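Local coordinates for protein ofchtiv-allosamidin (Ostrinia furnacalis, PDB 6JMB) that probably hydrolyses chitin as a group IV insect chitinase of glycosyl hydrolase family 18, and binds the inhibitor allosamidin in its TIM-barrel cleft, at residues I41-A45 and Q91-M95; Y101-F105 and T145-E149; A182-D186 and G237-K242. One frame throughout, in Å; residues are numbered along the deposited sequence.

Contact 1: I41-A45 and Q91-M95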
loop_
_atom_site.group_PDB
_atom_site.type_symbol
_atom_site.label_atom_id
_atom_site.label_comp_id
_atom_site.label_asym_id
_atom_site.label_seq_id
_atom_site.Cartn_x
_atom_site.Cartn_y
_atom_site.Cartn_z
ATOM N N ILE A 41 -8.924 -6.414 8.716
ATOM C CA ILE A 41 -9.678 -6.551 9.949
ATOM C C ILE A 41 -9.562 -5.250 10.734
ATOM O O ILE A 41 -8.796 -4.352 10.387
ATOM C CB ILE A 41 -9.234 -7.771 10.793
ATOM C CG1 ILE A 41 -7.779 -7.622 11.253
ATOM C CG2 ILE A 41 -9.459 -9.067 10.021
ATOM C CD1 ILE A 41 -7.359 -8.671 12.283
ATOM N N GLY A 42 -10.335 -5.146 11.812
ATOM C CA GLY A 42 -10.336 -3.945 12.625
ATOM C C GLY A 42 -10.289 -4.243 14.106
ATOM O O GLY A 42 -10.059 -5.387 14.514
ATOM N N ILE A 43 -10.499 -3.212 14.925
ATOM C CA ILE A 43 -10.551 -3.363 16.374
ATOM C C ILE A 43 -11.642 -2.460 16.921
ATOM O O ILE A 43 -12.119 -1.543 16.251
ATOM C CB ILE A 43 -9.219 -3.015 17.082
ATOM C CG1 ILE A 43 -8.941 -1.514 16.994
ATOM C CG2 ILE A 43 -8.070 -3.812 16.502
ATOM C CD1 ILE A 43 -7.824 -1.049 17.910
ATOM N N ASN A 44 -12.029 -2.721 18.163
ATOM C CA ASN A 44 -12.701 -1.698 18.948
ATOM C C ASN A 44 -11.680 -1.043 19.880
ATOM O O ASN A 44 -10.529 -1.478 19.976
ATOM C CB ASN A 44 -13.944 -2.255 19.666
ATOM C CG ASN A 44 -13.620 -3.282 20.741
ATOM O OD1 ASN A 44 -12.514 -3.331 21.278
ATOM N ND2 ASN A 44 -14.615 -4.096 21.087
ATOM N N ALA A 45 -12.103 0.022 20.566
ATOM C CA ALA A 45 -11.159 0.759 21.405
ATOM C C ALA A 45 -10.641 -0.079 22.568
ATOM O O ALA A 45 -9.560 0.209 23.101
ATOM C CB ALA A 45 -11.795 2.051 21.920
ATOM N N GLN A 91 -9.429 4.555 17.828
ATOM C CA GLN A 91 -9.544 3.300 18.565
ATOM C C GLN A 91 -8.177 2.677 18.813
ATOM O O GLN A 91 -7.952 2.073 19.869
ATOM C CB GLN A 91 -10.456 2.320 17.832
ATOM C CG GLN A 91 -11.905 2.764 17.749
ATOM C CD GLN A 91 -12.713 1.918 16.790
ATOM O OE1 GLN A 91 -13.601 1.173 17.206
ATOM N NE2 GLN A 91 -12.413 2.028 15.502
ATOM N N TYR A 92 -7.251 2.832 17.854
ATOM C CA TYR A 92 -5.891 2.320 18.009
ATOM C C TYR A 92 -5.134 3.106 19.066
ATOM O O TYR A 92 -4.374 2.530 19.856
ATOM C CB TYR A 92 -5.165 2.349 16.650
ATOM C CG TYR A 92 -5.845 1.421 15.678
ATOM C CD1 TYR A 92 -6.936 1.846 14.934
ATOM C CD2 TYR A 92 -5.455 0.095 15.567
ATOM C CE1 TYR A 92 -7.608 0.982 14.095
ATOM C CE2 TYR A 92 -6.118 -0.776 14.727
ATOM C CZ TYR A 92 -7.189 -0.324 13.993
ATOM O OH TYR A 92 -7.866 -1.191 13.165
ATOM N N SER A 93 -5.345 4.423 19.100
ATOM C CA SER A 93 -4.740 5.265 20.126
ATOM C C SER A 93 -5.206 4.851 21.517
ATOM O O SER A 93 -4.398 4.721 22.445
ATOM C CB SER A 93 -5.103 6.719 19.836
ATOM O OG SER A 93 -4.555 7.596 20.800
ATOM N N ILE A 94 -6.512 4.629 21.678
ATOM C CA ILE A 94 -7.047 4.199 22.970
ATOM C C ILE A 94 -6.513 2.820 23.342
ATOM O O ILE A 94 -6.050 2.598 24.466
ATOM C CB ILE A 94 -8.583 4.221 22.940
ATOM C CG1 ILE A 94 -9.090 5.653 22.799
ATOM C CG2 ILE A 94 -9.148 3.569 24.198
ATOM C CD1 ILE A 94 -10.548 5.726 22.389
ATOM N N MET A 95 -6.554 1.878 22.398
ATOM C CA MET A 95 -6.115 0.515 22.688
ATOM C C MET A 95 -4.648 0.487 23.094
ATOM O O MET A 95 -4.269 -0.170 24.072
ATOM C CB MET A 95 -6.341 -0.375 21.462
ATOM C CG MET A 95 -5.765 -1.791 21.590
ATOM S SD MET A 95 -4.039 -1.974 21.080
ATOM C CE MET A 95 -4.185 -1.795 19.302
HETATM O O HOH W 1 -13.483 -0.522 14.054
HETATM O O HOH W 2 -14.384 1.488 19.849
#

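Contact 2: Y101-F105 and T145-E149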
loop_
_atom_site.group_PDB
_atom_site.type_symbol
_atom_site.label_atom_id
_atom_site.label_comp_id
_atom_site.label_asym_id
_atom_site.label_seq_id
_atom_site.Cartn_x
_atom_site.Cartn_y
_atom_site.Cartn_z
ATOM N N TYR A 101 -5.894 -3.367 27.273
ATOM C CA TYR A 101 -6.411 -3.377 25.911
ATOM C C TYR A 101 -5.380 -3.938 24.939
ATOM O O TYR A 101 -5.734 -4.661 24.002
ATOM C CB TYR A 101 -6.837 -1.971 25.495
ATOM C CG TYR A 101 -8.003 -1.386 26.268
ATOM C CD1 TYR A 101 -8.815 -2.185 27.068
ATOM C CD2 TYR A 101 -8.289 -0.031 26.188
ATOM C CE1 TYR A 101 -9.885 -1.643 27.771
ATOM C CE2 TYR A 101 -9.356 0.521 26.884
ATOM C CZ TYR A 101 -10.147 -0.291 27.670
ATOM O OH TYR A 101 -11.205 0.266 28.358
ATOM N N ARG A 102 -4.100 -3.619 25.142
ATOM C CA ARG A 102 -3.059 -4.240 24.327
ATOM C C ARG A 102 -3.088 -5.755 24.465
ATOM O O ARG A 102 -2.994 -6.484 23.472
ATOM C CB ARG A 102 -1.684 -3.706 24.729
ATOM C CG ARG A 102 -1.453 -2.253 24.375
ATOM C CD ARG A 102 0.030 -1.908 24.390
ATOM N NE ARG A 102 0.685 -2.229 25.660
ATOM C CZ ARG A 102 0.891 -1.359 26.644
ATOM N NH1 ARG A 102 0.474 -0.105 26.533
ATOM N NH2 ARG A 102 1.511 -1.744 27.751
ATOM N N GLN A 103 -3.203 -6.249 25.700
ATOM C CA GLN A 103 -3.246 -7.690 25.910
ATOM C C GLN A 103 -4.463 -8.299 25.230
ATOM O O GLN A 103 -4.370 -9.367 24.609
ATOM C CB GLN A 103 -3.253 -7.990 27.408
ATOM C CG GLN A 103 -3.318 -9.468 27.737
ATOM C CD GLN A 103 -3.359 -9.723 29.233
ATOM O OE1 GLN A 103 -4.400 -9.568 29.872
ATOM N NE2 GLN A 103 -2.224 -10.114 29.798
ATOM N N ASN A 104 -5.612 -7.628 25.326
ATOM C CA ASN A 104 -6.810 -8.103 24.638
ATOM C C ASN A 104 -6.601 -8.138 23.130
ATOM O O ASN A 104 -7.037 -9.084 22.459
ATOM C CB ASN A 104 -8.010 -7.226 25.003
ATOM C CG ASN A 104 -9.320 -7.769 24.458
ATOM O OD1 ASN A 104 -9.628 -8.955 24.612
ATOM N ND2 ASN A 104 -10.099 -6.902 23.822
ATOM N N PHE A 105 -5.918 -7.130 22.577
ATOM C CA PHE A 105 -5.664 -7.152 21.142
ATOM C C PHE A 105 -4.738 -8.295 20.759
ATOM O O PHE A 105 -4.965 -8.983 19.757
ATOM C CB PHE A 105 -5.084 -5.833 20.638
ATOM C CG PHE A 105 -4.752 -5.892 19.184
ATOM C CD1 PHE A 105 -5.772 -5.974 18.246
ATOM C CD2 PHE A 105 -3.439 -5.980 18.752
ATOM C CE1 PHE A 105 -5.489 -6.085 16.898
ATOM C CE2 PHE A 105 -3.148 -6.093 17.401
ATOM C CZ PHE A 105 -4.176 -6.148 16.476
ATOM N N THR A 145 5.536 0.045 21.979
ATOM C CA THR A 145 5.243 -0.916 23.038
ATOM C C THR A 145 4.337 -2.025 22.528
ATOM O O THR A 145 4.562 -3.206 22.820
ATOM C CB THR A 145 4.612 -0.200 24.232
ATOM O OG1 THR A 145 5.533 0.780 24.720
ATOM C CG2 THR A 145 4.290 -1.185 25.353
ATOM N N LEU A 146 3.318 -1.663 21.747
ATOM C CA LEU A 146 2.415 -2.659 21.181
ATOM C C LEU A 146 3.175 -3.663 20.321
ATOM O O LEU A 146 2.962 -4.876 20.428
ATOM C CB LEU A 146 1.342 -1.952 20.358
ATOM C CG LEU A 146 0.391 -2.861 19.575
ATOM C CD1 LEU A 146 -0.480 -3.674 20.527
ATOM C CD2 LEU A 146 -0.472 -2.030 18.633
ATOM N N LEU A 147 4.076 -3.172 19.464
ATOM C CA LEU A 147 4.846 -4.077 18.613
ATOM C C LEU A 147 5.741 -4.994 19.439
ATOM O O LEU A 147 5.864 -6.189 19.140
ATOM C CB LEU A 147 5.677 -3.277 17.610
ATOM C CG LEU A 147 4.883 -2.458 16.586
ATOM C CD1 LEU A 147 5.835 -1.596 15.761
ATOM C CD2 LEU A 147 4.039 -3.358 15.693
ATOM N N LYS A 148 6.388 -4.450 20.475
ATOM C CA LYS A 148 7.218 -5.272 21.354
ATOM C C LYS A 148 6.407 -6.409 21.967
ATOM O O LYS A 148 6.849 -7.566 21.994
ATOM C CB LYS A 148 7.815 -4.392 22.450
ATOM C CG LYS A 148 8.625 -5.152 23.485
ATOM C CD LYS A 148 9.084 -4.216 24.594
ATOM C CE LYS A 148 9.940 -4.941 25.616
ATOM N NZ LYS A 148 10.173 -4.107 26.829
ATOM N N GLU A 149 5.209 -6.095 22.462
ATOM C CA GLU A 149 4.394 -7.096 23.143
ATOM C C GLU A 149 3.815 -8.110 22.161
ATOM O O GLU A 149 3.709 -9.303 22.483
ATOM C CB GLU A 149 3.316 -6.403 23.976
ATOM C CG GLU A 149 3.920 -5.567 25.112
ATOM C CD GLU A 149 2.894 -4.813 25.932
ATOM O OE1 GLU A 149 1.700 -4.865 25.589
ATOM O OE2 GLU A 149 3.286 -4.157 26.927
#

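Contact 3: A182-D186 and G237-K242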
loop_
_atom_site.group_PDB
_atom_site.type_symbol
_atom_site.label_atom_id
_atom_site.label_comp_id
_atom_site.label_asym_id
_atom_site.label_seq_id
_atom_site.Cartn_x
_atom_site.Cartn_y
_atom_site.Cartn_z
ATOM N N ALA A 182 11.422 -0.892 13.781
ATOM C CA ALA A 182 12.143 -1.899 13.008
ATOM C C ALA A 182 12.547 -3.095 13.863
ATOM O O ALA A 182 12.533 -4.235 13.379
ATOM C CB ALA A 182 13.377 -1.280 12.349
ATOM N N LYS A 183 12.871 -2.856 15.139
ATOM C CA LYS A 183 13.447 -3.891 15.995
ATOM C C LYS A 183 12.540 -5.109 16.108
ATOM O O LYS A 183 13.020 -6.249 16.124
ATOM C CB LYS A 183 13.709 -3.299 17.380
ATOM C CG LYS A 183 14.162 -4.287 18.437
ATOM C CD LYS A 183 14.621 -3.525 19.671
ATOM C CE LYS A 183 15.206 -4.448 20.722
ATOM N NZ LYS A 183 15.577 -3.688 21.952
ATOM N N TYR A 184 11.227 -4.891 16.179
ATOM C CA TYR A 184 10.270 -5.931 16.534
ATOM C C TYR A 184 9.590 -6.575 15.341
ATOM O O TYR A 184 8.895 -7.583 15.515
ATOM C CB TYR A 184 9.187 -5.340 17.438
ATOM C CG TYR A 184 9.765 -4.823 18.714
ATOM C CD1 TYR A 184 10.434 -5.677 19.567
ATOM C CD2 TYR A 184 9.679 -3.484 19.048
ATOM C CE1 TYR A 184 10.974 -5.224 20.731
ATOM C CE2 TYR A 184 10.230 -3.012 20.215
ATOM C CZ TYR A 184 10.879 -3.892 21.054
ATOM O OH TYR A 184 11.438 -3.449 22.232
ATOM N N VAL A 185 9.756 -6.026 14.148
ATOM C CA VAL A 185 9.006 -6.490 12.989
ATOM C C VAL A 185 9.906 -7.306 12.076
ATOM O O VAL A 185 11.133 -7.141 12.055
ATOM C CB VAL A 185 8.331 -5.337 12.218
ATOM C CG1 VAL A 185 7.371 -4.582 13.134
ATOM C CG2 VAL A 185 9.377 -4.389 11.625
ATOM N N ASP A 186 9.279 -8.199 11.315
ATOM C CA ASP A 186 9.999 -8.912 10.268
ATOM C C ASP A 186 10.383 -7.979 9.128
ATOM O O ASP A 186 11.469 -8.109 8.552
ATOM C CB ASP A 186 9.156 -10.083 9.780
ATOM C CG ASP A 186 9.038 -11.161 10.829
ATOM O OD1 ASP A 186 9.998 -11.947 10.973
ATOM O OD2 ASP A 186 8.018 -11.200 11.542
ATOM N N GLY A 237 17.272 4.486 10.591
ATOM C CA GLY A 237 17.564 3.262 11.309
ATOM C C GLY A 237 16.858 2.008 10.843
ATOM O O GLY A 237 16.988 0.962 11.483
ATOM N N CYS A 238 16.104 2.075 9.750
ATOM C CA CYS A 238 15.537 0.854 9.194
ATOM C C CYS A 238 16.585 0.164 8.331
ATOM O O CYS A 238 16.988 0.722 7.303
ATOM C CB CYS A 238 14.317 1.154 8.343
ATOM S SG CYS A 238 13.487 -0.351 7.779
ATOM N N PRO A 239 17.054 -1.025 8.698
ATOM C CA PRO A 239 18.034 -1.707 7.859
ATOM C C PRO A 239 17.429 -2.034 6.500
ATOM O O PRO A 239 16.207 -2.234 6.381
ATOM C CB PRO A 239 18.366 -2.976 8.651
ATOM C CG PRO A 239 17.226 -3.178 9.573
ATOM C CD PRO A 239 16.658 -1.824 9.872
ATOM N N PRO A 240 18.251 -2.066 5.450
ATOM C CA PRO A 240 17.709 -2.365 4.116
ATOM C C PRO A 240 16.999 -3.697 4.060
ATOM O O PRO A 240 16.007 -3.835 3.333
ATOM C CB PRO A 240 18.946 -2.349 3.206
ATOM C CG PRO A 240 20.019 -1.703 3.988
ATOM C CD PRO A 240 19.710 -1.879 5.434
ATOM N N GLU A 241 17.464 -4.681 4.829
ATOM C CA GLU A 241 16.848 -5.999 4.830
ATOM C C GLU A 241 15.486 -6.013 5.510
ATOM O O GLU A 241 14.821 -7.056 5.499
ATOM C CB GLU A 241 17.791 -7.019 5.466
ATOM C CG GLU A 241 18.006 -6.813 6.946
ATOM C CD GLU A 241 19.266 -6.022 7.266
ATOM O OE1 GLU A 241 19.753 -5.256 6.399
ATOM O OE2 GLU A 241 19.768 -6.170 8.402
ATOM N N LYS A 242 15.050 -4.893 6.085
ATOM C CA LYS A 242 13.704 -4.780 6.623
ATOM C C LYS A 242 12.865 -3.723 5.926
ATOM O O LYS A 242 11.719 -3.500 6.332
ATOM C CB LYS A 242 13.732 -4.504 8.132
ATOM C CG LYS A 242 14.143 -5.711 8.956
ATOM C CD LYS A 242 13.898 -5.486 10.435
ATOM C CE LYS A 242 14.204 -6.742 11.225
ATOM N NZ LYS A 242 13.903 -6.541 12.666
#

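Contact 1: I41-A45 and Q91-M95
The chief bump is Ile43, the last residue of strand 35-43, and the hollow that takes it lies on helix 90-97. Its CB points sideways, but CD1 comes over the face of the Tyr92 ring, 3.7 Å from the ring centroid and 19° off its normal, a CH-pi contact. Met95, one turn further on, walls the same hollow, its CB 3.9 Å from Ile43 CD1. A branched aliphatic side chain suits this place, since CD1 can reach the ring face while CG2 packs on Phe105; Val82 also touches Ile43. Tyr92 starts away from the strand, yet the end of its side chain comes nearer, bringing OH to 3.7 Å from Gly42 CA, where the bare glycine offers little bulk. That hydroxyl is hydrogen-bonded to Glu87, which also takes the backbone N of Ile43.

Beyond the strand, small Ala45 lets the chain lie close to the helix: its CA is 4.1 Å from Gln91 CA, its CB 3.8 Å from Ile94 CG2, and its O 3.5 Å from Met95 CA. The contact joins the end of strand 35-43 to the short helix after the neighbouring parallel strand 77-83 of the TIM barrel. Ile43 O and Gln91 OE1, 3.2 Å apart and both acceptors, do not bond; one water lies 2.8 Å from Ile43 O and accepts from Gln91 NE2 (3.1 Å), while another accepts from Ala45 N and donates to Gln91 OE1, both at 2.8 Å. The direct contacts are van der Waals and CH-pi, and the polar links between the two segments run through water.

Contact 2: Y101-F105 and T145-E149
Starting at the N-terminal end of 101-105, Tyr101 does not reach 145-149; it packs on Ile94 and Met95 of helix 90-97. Arg102, next in line, does most of the work. Its CB points at the partner helix, and its CA is 6.5 Å from Leu146 CA, the nearest such pair here. The long side chain first lies along Leu146, with CG 4.2 Å from Leu146 CD1 and CD 4.1 Å from Leu146 CA, and then presents its guanidinium group to Glu149. Two hydrogen bonds make up a bidentate salt bridge: Arg102 NE to Glu149 OE1 at 2.8 Å and Arg102 NH2 to Glu149 OE2 at 3.1 Å, the first nearly straight at 165°, the second more bent at 141°. The methyl group of Thr145 covers one face of the guanidinium, its CG2 3.6 Å from Arg102 CZ, so the flat cation has an apolar cover on that face and an anion at its edge. Arginine suits a buried place of this kind because its several N-H groups can serve different partners; NH1 bonds to Ala96 O, at the end of helix 90-97.

Both helices belong to the outer layer of the TIM barrel, following the neighbouring parallel strands 77-83 and 120-124; the axes of 101-105 and 145-149 cross at -45°, 10.4 Å apart at their closest. One turn after Tyr101, Phe105 points toward the partner helix, its CD2 4.2 Å from Leu146 CD1, and Met95 touches both of these hydrophobic side chains.

Contact 3: A182-D186 and G237-K242
Hydrogen bonding centres on Lys242. Its extended side chain spans the gap so that NZ donates to Ala182 O at 2.8 Å and to Val185 O at 2.9 Å. Lysine suits the spot, being long enough to reach across and able to serve both carbonyls between helix 178-184 and strand 187-190. The CG of Lys242 also makes a van der Waals contact with Asp186 O at 3.6 Å, and the Asp186 carboxylate forms a salt bridge with Arg151.

Apolar packing is lighter. Ala182, small enough to sit close to the facing loop, sets its CB 4.1 Å from Pro239 CD and 4.4 Å from Cys238 CA.

In the backbone, Gly237, with a phi of 118°, closes the preceding helix in a Schellman motif; at these backbone angles a CB would jam against the carbonyl O of the residue before. A 3-10 turn at 240-242 leads into strand 243-256. Two helix-to-strand connections thus meet beside adjacent parallel strands 187-190 and 243-256, as befits a beta/alpha-barrel.

How the contacts relate
Along the chain the contacts come in series, contact 1 closing before contact 2 opens and contact 2 before contact 3. Contacts 1 and 2 have centres about 11 Å apart and touch: helix 90-97 of the first is followed directly by helix 99-116 of the second, and Ile43 CG2 lies 3.5 Å from Phe105 CE1. Contact 3, with its centre about 19 Å from that of contact 2, meets it where Tyr184 packs on Leu147 and Lys148 of helix 138-154. Contacts 1 and 3, about 24 Å apart between centres, do not touch. Contacts 1 and 2 lie on the same side of the chain's centre, and contact 2 joins contact 1 to contact 3 through touching side chains in a single TIM barrel, outside the pocket that holds allosamizoline.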